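Local structure of alkyl hydroperoxide reductase AhpD (Deinococcus radiodurans R1, 6K40) at residues A[13-17]-A[182-187]. The protein probably acts as an AhpD-like peroxiredoxin in antioxidant defence, reducing peroxides and so contributing to stress resistance. Residues are numbered along the deposited sequence; the frame is centred on the assembly and turned at random.
Sequences RLSFL and SALGFV
How the end of a long helix can receive an irregular, turning N-terminal segment is well illustrated by residues 13-17 and 182-187, which run in roughly opposite directions, with Ser15 abreast of Gly185 (CA-CA 5.1 Å) and Phe16 abreast of Leu184 (CA-CA 5.2 Å). Leu14 (phi/psi -72/-19) and Phe16 (-77/-14) are helix-like, flanking the extended Ser15 (-157/159). Leu184 lies near the C-terminal end of helix 161-184 and accepts the one direct hydrogen bond between the segments, Phe16 N to Leu184 O (2.8 Å, 168°). Leu17 CD1 meets Leu184 CD2 at 3.7 Å, both leucines being mt rotamers.

Phe16, chi1 m and chi2 -26°, lays its ring over the helix exit. Gly185 sits there in left-handed conformation (phi/psi 66/42), its CA 3.8 Å from the Phe16 ring centroid in a CH-pi contact; a CB would clash with Phe16 CZ. At the ring edge, Phe16 CD2 is 3.4 Å from Ala183 O. In this all-helical AhpD-like chain, the contact joins the lead-in to helix 27-40 to the exit of helix 161-184, at the surface.

After the glycine, Phe186 and Val187 continue in extended conformation, and Arg13 O meets Val187 CG2 at 3.5 Å. The CA-CB bond of Leu14 points away from 182-187, and its side chain packs on Asn45 and Arg48 of helix 45-49, but Leu14 O is 3.5 Å from Phe186 CA in a CA-H...O contact, and a water bridges Leu14 O (2.5 Å) to Val187 N (3.0 Å). Ser15, chi1 t, closes an ST turn: Leu17 N donates to Ser15 OG at 2.7 Å.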
ATOM      1  N   ARG A  13       9.969  -6.152  19.126  1.00 46.29           N
ATOM      2  CA  ARG A  13       8.909  -5.531  19.922  1.00 36.44           C
ATOM      3  C   ARG A  13       7.570  -5.753  19.232  1.00 29.82           C
ATOM      4  O   ARG A  13       7.164  -4.999  18.346  1.00 29.90           O
ATOM      5  CB  ARG A  13       9.190  -4.054  20.148  1.00 34.70           C
ATOM      6  CG  ARG A  13       8.298  -3.450  21.211  1.00 34.09           C
ATOM      7  CD  ARG A  13       8.737  -2.052  21.594  1.00 33.65           C
ATOM      8  NE  ARG A  13       7.936  -1.536  22.697  1.00 33.04           N
ATOM      9  CZ  ARG A  13       7.469  -0.294  22.761  1.00 33.17           C
ATOM     10  NH1 ARG A  13       7.729   0.563  21.782  1.00 34.16           N
ATOM     11  NH2 ARG A  13       6.744   0.090  23.802  1.00 32.21           N
ATOM     12  N   LEU A  14       6.883  -6.822  19.637  1.00 30.66           N
ATOM     13  CA  LEU A  14       5.618  -7.204  19.024  1.00 27.81           C
ATOM     14  C   LEU A  14       4.462  -6.273  19.379  1.00 26.30           C
ATOM     15  O   LEU A  14       3.442  -6.288  18.681  1.00 27.01           O
ATOM     16  CB  LEU A  14       5.267  -8.640  19.418  1.00 26.04           C
ATOM     17  CG  LEU A  14       6.269  -9.714  18.985  1.00 24.35           C
ATOM     18  CD1 LEU A  14       5.683 -11.110  19.162  1.00 22.74           C
ATOM     19  CD2 LEU A  14       6.718  -9.499  17.545  1.00 22.11           C
ATOM     20  N   SER A  15       4.568  -5.492  20.451  1.00 26.28           N
ATOM     21  CA  SER A  15       3.414  -4.732  20.914  1.00 23.70           C
ATOM     22  C   SER A  15       3.871  -3.542  21.745  1.00 22.54           C
ATOM     23  O   SER A  15       4.985  -3.520  22.273  1.00 22.16           O
ATOM     24  CB  SER A  15       2.462  -5.618  21.726  1.00 23.00           C
ATOM     25  OG  SER A  15       1.538  -4.840  22.467  1.00 22.84           O
ATOM     26  N   PHE A  16       2.988  -2.544  21.847  1.00 21.68           N
ATOM     27  CA  PHE A  16       3.173  -1.456  22.798  1.00 22.02           C
ATOM     28  C   PHE A  16       2.834  -1.866  24.223  1.00 22.62           C
ATOM     29  O   PHE A  16       3.173  -1.135  25.159  1.00 22.25           O
ATOM     30  CB  PHE A  16       2.304  -0.252  22.420  1.00 22.49           C
ATOM     31  CG  PHE A  16       2.717   0.432  21.149  1.00 22.82           C
ATOM     32  CD1 PHE A  16       4.026   0.373  20.704  1.00 22.54           C
ATOM     33  CD2 PHE A  16       1.787   1.139  20.400  1.00 22.51           C
ATOM     34  CE1 PHE A  16       4.402   1.008  19.531  1.00 23.38           C
ATOM     35  CE2 PHE A  16       2.155   1.776  19.227  1.00 21.82           C
ATOM     36  CZ  PHE A  16       3.463   1.711  18.793  1.00 22.83           C
ATOM     37  N   LEU A  17       2.166  -2.998  24.407  1.00 23.75           N
ATOM     38  CA  LEU A  17       1.826  -3.517  25.720  1.00 22.41           C
ATOM     39  C   LEU A  17       2.653  -4.763  26.000  1.00 23.38           C
ATOM     40  O   LEU A  17       3.374  -5.271  25.134  1.00 23.04           O
ATOM     41  CB  LEU A  17       0.331  -3.839  25.815  1.00 20.91           C
ATOM     42  CG  LEU A  17      -0.653  -2.755  25.368  1.00 20.90           C
ATOM     43  CD1 LEU A  17      -2.085  -3.229  25.557  1.00 20.68           C
ATOM     44  CD2 LEU A  17      -0.411  -1.454  26.119  1.00 20.28           C
ATOM     45  N   SER A 182      -3.166  -1.097  14.932  1.00 18.90           N
ATOM     46  CA  SER A 182      -2.490   0.192  14.821  1.00 19.19           C
ATOM     47  C   SER A 182      -2.372   0.869  16.180  1.00 18.60           C
ATOM     48  O   SER A 182      -1.365   1.534  16.462  1.00 19.68           O
ATOM     49  CB  SER A 182      -3.208   1.107  13.829  1.00 20.13           C
ATOM     50  OG  SER A 182      -3.565   0.430  12.637  1.00 19.44           O
ATOM     51  N   ALA A 183      -3.390   0.722  17.034  1.00 18.00           N
ATOM     52  CA  ALA A 183      -3.333   1.338  18.351  1.00 18.00           C
ATOM     53  C   ALA A 183      -2.265   0.689  19.221  1.00 18.95           C
ATOM     54  O   ALA A 183      -1.611   1.372  20.017  1.00 20.87           O
ATOM     55  CB  ALA A 183      -4.701   1.246  19.016  1.00 18.14           C
ATOM     56  N   LEU A 184      -2.073  -0.626  19.092  1.00 16.94           N
ATOM     57  CA  LEU A 184      -1.160  -1.334  19.980  1.00 17.86           C
ATOM     58  C   LEU A 184       0.164  -1.707  19.318  1.00 20.23           C
ATOM     59  O   LEU A 184       0.964  -2.431  19.924  1.00 20.46           O
ATOM     60  CB  LEU A 184      -1.846  -2.577  20.536  1.00 19.35           C
ATOM     61  CG  LEU A 184      -3.151  -2.267  21.267  1.00 19.33           C
ATOM     62  CD1 LEU A 184      -3.813  -3.547  21.719  1.00 14.72           C
ATOM     63  CD2 LEU A 184      -2.902  -1.336  22.443  1.00 14.93           C
ATOM     64  N   GLY A 185       0.426  -1.214  18.112  1.00 19.59           N
ATOM     65  CA  GLY A 185       1.726  -1.391  17.483  1.00 20.67           C
ATOM     66  C   GLY A 185       2.096  -2.815  17.123  1.00 21.47           C
ATOM     67  O   GLY A 185       3.250  -3.217  17.318  1.00 20.74           O
ATOM     68  N   PHE A 186       1.155  -3.581  16.579  1.00 20.59           N
ATOM     69  CA  PHE A 186       1.446  -4.947  16.168  1.00 21.32           C
ATOM     70  C   PHE A 186       2.311  -4.953  14.910  1.00 22.54           C
ATOM     71  O   PHE A 186       2.204  -4.075  14.048  1.00 22.31           O
ATOM     72  CB  PHE A 186       0.147  -5.721  15.926  1.00 21.72           C
ATOM     73  CG  PHE A 186      -0.677  -5.941  17.172  1.00 22.39           C
ATOM     74  CD1 PHE A 186      -0.208  -5.545  18.418  1.00 22.23           C
ATOM     75  CD2 PHE A 186      -1.923  -6.545  17.092  1.00 22.16           C
ATOM     76  CE1 PHE A 186      -0.966  -5.745  19.557  1.00 22.52           C
ATOM     77  CE2 PHE A 186      -2.685  -6.750  18.229  1.00 22.01           C
ATOM     78  CZ  PHE A 186      -2.203  -6.353  19.464  1.00 23.43           C
ATOM     79  N   VAL A 187       3.186  -5.950  14.816  1.00 22.09           N
ATOM     80  CA  VAL A 187       4.170  -6.050  13.745  1.00 22.33           C
ATOM     81  C   VAL A 187       3.939  -7.358  13.000  1.00 20.48           C
ATOM     82  O   VAL A 187       3.923  -8.418  13.626  1.00 20.69           O
ATOM     83  CB  VAL A 187       5.615  -5.986  14.272  1.00 23.84           C
ATOM     84  CG1 VAL A 187       6.601  -5.988  13.116  1.00 23.81           C
ATOM     85  CG2 VAL A 187       5.802  -4.757  15.146  1.00 25.06           C
TER
HETATM   86  O   HOH W   1       2.872  -8.000  16.996  1.00 26.71           O